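Local coordinates for UDP-glucose 6-dehydrogenase (PDB 3VTF), which probably catalyses the NAD+-dependent oxidation of UDP-alpha-D-glucose to UDP-alpha-D-glucuronate, a step of nucleotide-sugar biosynthesis, at residues Y119-A124 and A156-E161; E314-Y319 and E439-A444. One frame throughout, in Å; residues are numbered along the deposited sequence.

Contact 1 of 2, residues Y119-A124 and A156-E161; sequences YVEAAA and ARAVAE
Ala124 and Ala158 meet methyl to methyl where helix 118-134 passes helix 151-160, Ala124 CB lying 3.9 Å from Ala158 CB. The short side chains are consistent with the 8.6 Å approach of the segment axes, which cross at -35°. One turn before Ala124, Glu121 stretches out along the contact. Its CB stays on the flank of its own helix, and CG is the part that borders the partner, 4.3 Å from Ala158 CB. With chi1 at 173° and chi2 also near anti, the chain is fully extended and carries the carboxylate out alongside Ala158, where OE2 forms a salt bridge with Arg125. Arg157 NH1 is 5.0 Å from Glu121 OE2, too far for a salt bridge, though the opposite charges may still attract. The helices belong to successive beta-alpha-beta crossovers of the Rossmann-type NAD-binding domain, following the neighbouring parallel strands 100-103 and 139-142. On the other flank of the alanine pair, Val159 turns CG2 to the end of the 119-124 segment, 3.5 Å from Ala124 O and 3.9 Å from Ala124 CB. No hydrogen bond joins the segments directly. Arg125, the next residue of helix 118-134 after segment 119-124, links the two segments by pairing with both Glu121 OE2 and Glu161 OE1, while Arg157 NH1 donates to Glu161 OE2 at 3.1 Å, approaching from above the carboxylate plane.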
loop_
_atom_site.group_PDB
_atom_site.type_symbol
_atom_site.label_atom_id
_atom_site.label_comp_id
_atom_site.label_asym_id
_atom_site.label_seq_id
_atom_site.Cartn_x
_atom_site.Cartn_y
_atom_site.Cartn_z
ATOM N N TYR A 119 2.069 30.949 6.305
ATOM C CA TYR A 119 3.025 30.833 7.423
ATOM C C TYR A 119 4.447 30.605 6.917
ATOM O O TYR A 119 5.420 31.197 7.450
ATOM C CB TYR A 119 2.625 29.645 8.380
ATOM C CG TYR A 119 1.173 29.766 8.902
ATOM C CD1 TYR A 119 0.939 30.380 10.122
ATOM C CD2 TYR A 119 0.079 29.344 8.149
ATOM C CE1 TYR A 119 -0.355 30.551 10.622
ATOM C CE2 TYR A 119 -1.199 29.533 8.630
ATOM C CZ TYR A 119 -1.416 30.155 9.859
ATOM O OH TYR A 119 -2.719 30.308 10.357
ATOM N N VAL A 120 4.582 29.695 5.920
ATOM C CA VAL A 120 5.899 29.449 5.294
ATOM C C VAL A 120 6.419 30.752 4.586
ATOM O O VAL A 120 7.602 31.080 4.694
ATOM C CB VAL A 120 5.740 28.315 4.239
ATOM C CG1 VAL A 120 6.993 28.158 3.307
ATOM C CG2 VAL A 120 5.424 26.956 4.974
ATOM N N GLU A 121 5.513 31.465 3.900
ATOM C CA GLU A 121 5.979 32.673 3.184
ATOM C C GLU A 121 6.519 33.719 4.179
ATOM O O GLU A 121 7.570 34.294 3.953
ATOM C CB GLU A 121 4.864 33.270 2.305
ATOM C CG GLU A 121 5.331 34.615 1.723
ATOM C CD GLU A 121 4.424 35.187 0.679
ATOM O OE1 GLU A 121 3.379 34.605 0.430
ATOM O OE2 GLU A 121 4.828 36.208 0.047
ATOM N N ALA A 122 5.823 33.931 5.284
ATOM C CA ALA A 122 6.287 34.905 6.317
ATOM C C ALA A 122 7.553 34.462 6.937
ATOM O O ALA A 122 8.451 35.277 7.223
ATOM C CB ALA A 122 5.209 35.166 7.415
ATOM N N ALA A 123 7.734 33.124 7.138
ATOM C CA ALA A 123 8.964 32.690 7.762
ATOM C C ALA A 123 10.102 32.904 6.738
ATOM O O ALA A 123 11.195 33.267 7.128
ATOM C CB ALA A 123 8.867 31.174 8.076
ATOM N N ALA A 124 9.834 32.664 5.440
ATOM C CA ALA A 124 10.909 32.767 4.422
ATOM C C ALA A 124 11.327 34.301 4.369
ATOM O O ALA A 124 12.495 34.624 4.181
ATOM C CB ALA A 124 10.403 32.372 3.031
ATOM N N ALA A 156 12.287 30.506 -2.157
ATOM C CA ALA A 156 13.493 31.161 -2.710
ATOM C C ALA A 156 13.177 32.587 -3.109
ATOM O O ALA A 156 14.012 33.471 -2.938
ATOM C CB ALA A 156 14.072 30.392 -3.888
ATOM N N ARG A 157 11.970 32.794 -3.607
ATOM C CA ARG A 157 11.597 34.175 -4.044
ATOM C C ARG A 157 11.377 35.101 -2.870
ATOM O O ARG A 157 11.858 36.214 -2.882
ATOM C CB ARG A 157 10.343 34.145 -4.939
ATOM C CG ARG A 157 9.956 35.525 -5.421
ATOM C CD ARG A 157 8.827 35.453 -6.475
ATOM N NE ARG A 157 7.684 34.653 -6.017
ATOM C CZ ARG A 157 6.813 35.074 -5.086
ATOM N NH1 ARG A 157 6.984 36.250 -4.472
ATOM N NH2 ARG A 157 5.789 34.300 -4.704
ATOM N N ALA A 158 10.622 34.643 -1.839
ATOM C CA ALA A 158 10.391 35.448 -0.718
ATOM C C ALA A 158 11.699 35.794 0.063
ATOM O O ALA A 158 11.855 36.951 0.568
ATOM C CB ALA A 158 9.343 34.757 0.196
ATOM N N VAL A 159 12.576 34.823 0.226
ATOM C CA VAL A 159 13.915 35.042 0.760
ATOM C C VAL A 159 14.683 36.119 -0.095
ATOM O O VAL A 159 15.142 37.127 0.442
ATOM C CB VAL A 159 14.734 33.750 0.800
ATOM C CG1 VAL A 159 16.124 34.067 1.395
ATOM C CG2 VAL A 159 14.049 32.682 1.726
ATOM N N ALA A 160 14.790 35.905 -1.406
ATOM C CA ALA A 160 15.552 36.842 -2.284
ATOM C C ALA A 160 14.980 38.253 -2.202
ATOM O O ALA A 160 15.769 39.222 -2.247
ATOM C CB ALA A 160 15.592 36.323 -3.731
ATOM N N GLU A 161 13.648 38.366 -2.094
ATOM C CA GLU A 161 13.023 39.676 -2.055
ATOM C C GLU A 161 13.403 40.460 -0.775
ATOM O O GLU A 161 13.200 41.677 -0.727
ATOM C CB GLU A 161 11.488 39.591 -2.187
ATOM C CG GLU A 161 11.022 39.281 -3.606
ATOM C CD GLU A 161 9.524 39.035 -3.702
ATOM O OE1 GLU A 161 8.800 39.204 -2.676
ATOM O OE2 GLU A 161 9.057 38.587 -4.775
#

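Contact 2 of 2, residues E314-Y319 and E439-A444; sequences EYMPRY and EGVAWA
Where the edge strand 437-440 of the C-terminal parallel sheet ends, the chain turns off through Val441 and Ala442 and packs against Met316 and Tyr319 of the long helix 304-328. Met316 reaches across with its terminal methyl: CE lies 3.7 Å from Ala442 CB and 4.0 Å from Val441 CG1, so it touches both residues of the turn. Its chain starts out beside the helix and is folded at chi2 (-45°) and again at chi3 (-77°), which brings CE round to the opposing segment. Val441 answers with CG1, which sits 3.9 Å from Met316 O and also borders the Tyr319 ring, 4.2 Å from CD2. Strand 437-440 is the last of six in the sheet of this alpha/beta domain, and Val441 prolongs its pairing with strand 422-425 through a backbone bond to Asp425. Tyr319 adds an aromatic edge to the apolar packing. Val441 O lies near the plane of the Tyr319 ring, 3.2 Å from Tyr319 CE2, facing the slightly positive C-H rim. This carbonyl is buried and has no hydrogen-bond partner in the model; the ring edge may offset this in part, as a weak electrostatic contact, not a hydrogen bond. With chi1 at -177°, CG points away from the backbone N and the CD2-CE2 edge faces Val441. Helix 221-251 also packs here: Leu247 and Lys250 touch Tyr319, and Asn243 touches both Met316 and Ala442. One residue beyond Met316, the helix kinks at Pro317, whose ring packs on helix 354-364.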
loop_
_atom_site.group_PDB
_atom_site.type_symbol
_atom_site.label_atom_id
_atom_site.label_comp_id
_atom_site.label_asym_id
_atom_site.label_seq_id
_atom_site.Cartn_x
_atom_site.Cartn_y
_atom_site.Cartn_z
ATOM N N GLU A 314 -13.933 9.742 5.298
ATOM C CA GLU A 314 -14.979 10.617 5.823
ATOM C C GLU A 314 -16.225 9.800 6.188
ATOM O O GLU A 314 -17.022 10.211 6.996
ATOM C CB GLU A 314 -15.331 11.635 4.708
ATOM C CG GLU A 314 -14.278 12.755 4.663
ATOM C CD GLU A 314 -14.325 13.574 3.343
ATOM O OE1 GLU A 314 -15.013 13.149 2.383
ATOM O OE2 GLU A 314 -13.636 14.611 3.236
ATOM N N TYR A 315 -16.379 8.657 5.530
ATOM C CA TYR A 315 -17.520 7.759 5.758
ATOM C C TYR A 315 -17.484 7.031 7.099
ATOM O O TYR A 315 -18.556 6.854 7.756
ATOM C CB TYR A 315 -17.570 6.716 4.633
ATOM C CG TYR A 315 -18.677 5.669 4.779
ATOM C CD1 TYR A 315 -20.016 6.049 4.570
ATOM C CD2 TYR A 315 -18.384 4.290 5.043
ATOM C CE1 TYR A 315 -21.047 5.112 4.643
ATOM C CE2 TYR A 315 -19.407 3.323 5.113
ATOM C CZ TYR A 315 -20.743 3.757 4.879
ATOM O OH TYR A 315 -21.798 2.859 4.902
ATOM N N MET A 316 -16.282 6.582 7.527
ATOM C CA MET A 316 -16.198 5.693 8.675
ATOM C C MET A 316 -16.889 6.227 9.959
ATOM O O MET A 316 -17.612 5.438 10.623
ATOM C CB MET A 316 -14.719 5.269 8.982
ATOM C CG MET A 316 -14.107 4.468 7.810
ATOM S SD MET A 316 -15.043 3.185 7.019
ATOM C CE MET A 316 -14.971 1.801 8.164
ATOM N N PRO A 317 -16.621 7.489 10.376
ATOM C CA PRO A 317 -17.278 7.957 11.614
ATOM C C PRO A 317 -18.831 8.051 11.495
ATOM O O PRO A 317 -19.550 7.781 12.469
ATOM C CB PRO A 317 -16.727 9.380 11.812
ATOM C CG PRO A 317 -15.452 9.391 11.003
ATOM C CD PRO A 317 -15.661 8.493 9.850
ATOM N N ARG A 318 -19.327 8.416 10.315
ATOM C CA ARG A 318 -20.776 8.410 10.057
ATOM C C ARG A 318 -21.271 6.973 10.171
ATOM O O ARG A 318 -22.349 6.712 10.740
ATOM C CB ARG A 318 -21.097 8.958 8.636
ATOM C CG ARG A 318 -20.965 10.483 8.501
ATOM C CD ARG A 318 -20.938 11.065 7.062
ATOM N NE ARG A 318 -21.624 10.249 6.044
ATOM C CZ ARG A 318 -21.102 9.861 4.845
ATOM N NH1 ARG A 318 -19.864 10.210 4.465
ATOM N NH2 ARG A 318 -21.827 9.123 3.984
ATOM N N TYR A 319 -20.527 6.010 9.618
ATOM C CA TYR A 319 -20.992 4.642 9.698
ATOM C C TYR A 319 -21.077 4.125 11.138
ATOM O O TYR A 319 -21.995 3.333 11.467
ATOM C CB TYR A 319 -20.105 3.734 8.820
ATOM C CG TYR A 319 -20.480 2.302 8.718
ATOM C CD1 TYR A 319 -21.741 1.926 8.164
ATOM C CD2 TYR A 319 -19.575 1.252 9.135
ATOM C CE1 TYR A 319 -22.085 0.587 8.035
ATOM C CE2 TYR A 319 -19.927 -0.082 8.964
ATOM C CZ TYR A 319 -21.180 -0.408 8.458
ATOM O OH TYR A 319 -21.495 -1.745 8.354
ATOM N N GLU A 439 -20.466 -4.285 17.807
ATOM C CA GLU A 439 -20.381 -4.009 16.392
ATOM C C GLU A 439 -18.957 -3.462 16.069
ATOM O O GLU A 439 -18.666 -2.374 16.429
ATOM C CB GLU A 439 -21.387 -2.949 16.068
ATOM C CG GLU A 439 -22.836 -3.404 16.086
ATOM C CD GLU A 439 -23.232 -4.221 14.874
ATOM O OE1 GLU A 439 -22.401 -4.398 13.927
ATOM O OE2 GLU A 439 -24.375 -4.749 14.900
ATOM N N GLY A 440 -18.156 -4.193 15.327
ATOM C CA GLY A 440 -16.893 -3.627 14.801
ATOM C C GLY A 440 -17.226 -2.623 13.700
ATOM O O GLY A 440 -18.150 -2.827 12.888
ATOM N N VAL A 441 -16.501 -1.521 13.662
ATOM C CA VAL A 441 -16.819 -0.488 12.671
ATOM C C VAL A 441 -16.453 -1.018 11.273
ATOM O O VAL A 441 -17.097 -0.624 10.304
ATOM C CB VAL A 441 -16.076 0.861 12.929
ATOM C CG1 VAL A 441 -16.472 1.873 11.879
ATOM C CG2 VAL A 441 -16.603 1.446 14.240
ATOM N N ALA A 442 -15.441 -1.905 11.187
ATOM C CA ALA A 442 -14.960 -2.392 9.896
ATOM C C ALA A 442 -14.508 -3.817 10.012
ATOM O O ALA A 442 -13.505 -4.301 9.384
ATOM C CB ALA A 442 -13.795 -1.458 9.476
ATOM N N TRP A 443 -15.215 -4.584 10.848
ATOM C CA TRP A 443 -14.958 -6.020 10.902
ATOM C C TRP A 443 -16.193 -6.594 11.603
ATOM O O TRP A 443 -16.989 -5.857 12.228
ATOM C CB TRP A 443 -13.699 -6.382 11.741
ATOM C CG TRP A 443 -13.661 -5.672 13.090
ATOM C CD1 TRP A 443 -14.128 -6.134 14.321
ATOM C CD2 TRP A 443 -13.196 -4.308 13.367
ATOM N NE1 TRP A 443 -13.927 -5.185 15.315
ATOM C CE2 TRP A 443 -13.415 -4.069 14.800
ATOM C CE3 TRP A 443 -12.569 -3.326 12.598
ATOM C CZ2 TRP A 443 -13.057 -2.882 15.418
ATOM C CZ3 TRP A 443 -12.265 -2.099 13.203
ATOM C CH2 TRP A 443 -12.457 -1.892 14.602
ATOM N N ALA A 444 -16.317 -7.906 11.535
ATOM C CA ALA A 444 -17.317 -8.607 12.390
ATOM C C ALA A 444 -16.630 -9.020 13.668
ATOM O O ALA A 444 -15.388 -9.248 13.701
ATOM C CB ALA A 444 -17.820 -9.816 11.645
ATOM O OXT ALA A 444 -17.286 -9.124 14.726
#

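Contact 1 and contact 2 lie on opposite sides of the chain's centre, about 43 Å apart between their centres and about 20 Å between nearest atoms, and they follow one another in sequence without touching. Contact 1 joins two helices of the N-terminal dinucleotide-binding domain, whereas contact 2 seats the C-terminal tail against the long helix 304-328. The side chain of Glu121 is about 9 Å from that of Thr107, a predicted NAD+-binding residue. In contact 2 the Met316 side chain is about 9 Å from bound UDP-glucose, the Val441 side chain about 8 Å from that of Arg427, which binds it, and the Ala442 side chain about 4 Å from that of Ala276, predicted to bind substrate.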